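Local atomic coordinates of aldehyde dehydrogenase (Burkholderia thailandensis, PDB entry 5J6B), a protein that probably oxidises aldehydes to carboxylic acids with NADP as the coenzyme, as a member of the aldehyde dehydrogenase family. Residues Ile299-Ala303 with Asp304-Ala308. Numbering follows the deposited sequence.
Sequences IIAHA and DVYDA
His302, the last residue of a strand, caps the helix that follows it by turning its imidazole back onto the backbone N-H of Asp304. ND1 accepts from Asp304 N at 3.0 Å, an almost straight bond (170°) with the donor slightly tilted from the ring plane. A chi1 of -165° sets the ring anti to the backbone N of His302 and beside its carbonyl carbon, where ND1 meets the start of the helix. This is an N-cap made by a histidine; as an acceptor ND1 is presumably unprotonated, consistent with NE2 donating a weak hydrogen bond to Ser399 O. The main chain completes the turn: His302 O receives Val305 N at 3.0 Å, while Tyr306 N reaches Ala303 O in a weak bond of 3.4 Å. A water extends this first turn, donating to Ala303 O at 2.8 Å and accepting from Asp307 N.

Side-chain packing adds two contacts. The Asp304 side chain lies alongside the imidazole and points the same way, its carboxylate turned 69° from the ring; CG of Asp304 comes within 3.5 Å of CE1 of His302. Tyr306 folds back so that its CD2 rests 3.9 Å from the methyl CB of Ala301, with Ala301 O near the plane of the phenol ring at its edge.

Both rings also meet neighbouring elements. Phe398 meets the imidazole edge-to-face, whereas the Tyr306 ring packs on Leu395 and Arg397 of strand 392-398 and its hydroxyl is hydrogen-bonded to Glu375. In this strand-to-helix turn of a parallel beta-alpha unit, the histidine N-cap ends strand 298-302, held between the parallel strands 263-266 and 392-398, and starts helix 303-319, whose Leu309 and Leu313 pack back on Ala301 and Ile299.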
loop_
_atom_site.group_PDB
_atom_site.type_symbol
_atom_site.label_atom_id
_atom_site.label_comp_id
_atom_site.label_asym_id
_atom_site.label_seq_id
_atom_site.Cartn_x
_atom_site.Cartn_y
_atom_site.Cartn_z
ATOM N N ILE A 299 -5.186 32.377 19.057
ATOM C CA ILE A 299 -5.384 31.448 20.163
ATOM C C ILE A 299 -6.838 31.548 20.591
ATOM O O ILE A 299 -7.300 32.628 20.966
ATOM C CB ILE A 299 -4.448 31.754 21.341
ATOM C CG1 ILE A 299 -2.984 31.716 20.874
ATOM C CG2 ILE A 299 -4.718 30.771 22.481
ATOM C CD1 ILE A 299 -2.007 32.357 21.845
ATOM N N ILE A 300 -7.540 30.413 20.561
ATOM C CA ILE A 300 -8.979 30.327 20.810
ATOM C C ILE A 300 -9.146 29.441 22.041
ATOM O O ILE A 300 -9.046 28.211 21.946
ATOM C CB ILE A 300 -9.727 29.756 19.597
ATOM C CG1 ILE A 300 -9.434 30.592 18.342
ATOM C CG2 ILE A 300 -11.234 29.665 19.866
ATOM C CD1 ILE A 300 -9.785 29.894 17.016
ATOM N N ALA A 301 -9.384 30.053 23.204
ATOM C CA ALA A 301 -9.306 29.365 24.486
ATOM C C ALA A 301 -10.668 29.299 25.160
ATOM O O ALA A 301 -11.405 30.291 25.187
ATOM C CB ALA A 301 -8.312 30.062 25.422
ATOM N N HIS A 302 -10.973 28.136 25.736
ATOM C CA HIS A 302 -12.265 27.921 26.374
ATOM C C HIS A 302 -12.401 28.757 27.644
ATOM O O HIS A 302 -11.449 28.908 28.422
ATOM C CB HIS A 302 -12.463 26.437 26.705
ATOM C CG HIS A 302 -13.884 26.083 27.025
ATOM N ND1 HIS A 302 -14.440 26.275 28.273
ATOM C CD2 HIS A 302 -14.866 25.558 26.256
ATOM C CE1 HIS A 302 -15.700 25.879 28.262
ATOM N NE2 HIS A 302 -15.987 25.447 27.049
ATOM N N ALA A 303 -13.613 29.280 27.853
ATOM C CA ALA A 303 -13.915 30.134 28.999
ATOM C C ALA A 303 -13.512 29.498 30.324
ATOM O O ALA A 303 -13.115 30.206 31.252
ATOM C CB ALA A 303 -15.419 30.462 29.005
ATOM N N ASP A 304 -13.595 28.169 30.432
ATOM C CA ASP A 304 -13.275 27.503 31.694
ATOM C C ASP A 304 -11.803 27.641 32.079
ATOM O O ASP A 304 -11.474 27.583 33.269
ATOM C CB ASP A 304 -13.635 26.022 31.619
ATOM C CG ASP A 304 -15.125 25.779 31.669
ATOM O OD1 ASP A 304 -15.884 26.756 31.807
ATOM O OD2 ASP A 304 -15.526 24.602 31.606
ATOM N N VAL A 305 -10.903 27.770 31.104
ATOM C CA VAL A 305 -9.477 27.897 31.383
ATOM C C VAL A 305 -8.934 29.260 30.994
ATOM O O VAL A 305 -7.730 29.500 31.155
ATOM C CB VAL A 305 -8.659 26.787 30.695
ATOM C CG1 VAL A 305 -9.138 25.396 31.137
ATOM C CG2 VAL A 305 -8.731 26.931 29.172
ATOM N N TYR A 306 -9.796 30.173 30.532
ATOM C CA TYR A 306 -9.337 31.383 29.857
ATOM C C TYR A 306 -8.510 32.266 30.784
ATOM O O TYR A 306 -7.411 32.700 30.423
ATOM C CB TYR A 306 -10.533 32.164 29.312
ATOM C CG TYR A 306 -10.135 33.349 28.471
ATOM C CD1 TYR A 306 -9.948 34.608 29.042
ATOM C CD2 TYR A 306 -9.935 33.213 27.105
ATOM C CE1 TYR A 306 -9.577 35.696 28.267
ATOM C CE2 TYR A 306 -9.565 34.299 26.321
ATOM C CZ TYR A 306 -9.387 35.533 26.906
ATOM O OH TYR A 306 -9.028 36.615 26.124
ATOM N N ASP A 307 -9.033 32.559 31.976
ATOM C CA ASP A 307 -8.346 33.484 32.871
ATOM C C ASP A 307 -6.990 32.938 33.299
ATOM O O ASP A 307 -6.001 33.681 33.343
ATOM C CB ASP A 307 -9.206 33.780 34.098
ATOM C CG ASP A 307 -10.460 34.557 33.765
ATOM O OD1 ASP A 307 -10.511 35.216 32.702
ATOM O OD2 ASP A 307 -11.398 34.511 34.585
ATOM N N ALA A 308 -6.920 31.640 33.615
ATOM C CA ALA A 308 -5.640 31.064 34.023
ATOM C C ALA A 308 -4.655 31.032 32.858
ATOM O O ALA A 308 -3.476 31.372 33.024
ATOM C CB ALA A 308 -5.860 29.665 34.610
HETATM O O HOH W 1 -11.356 31.228 33.130
#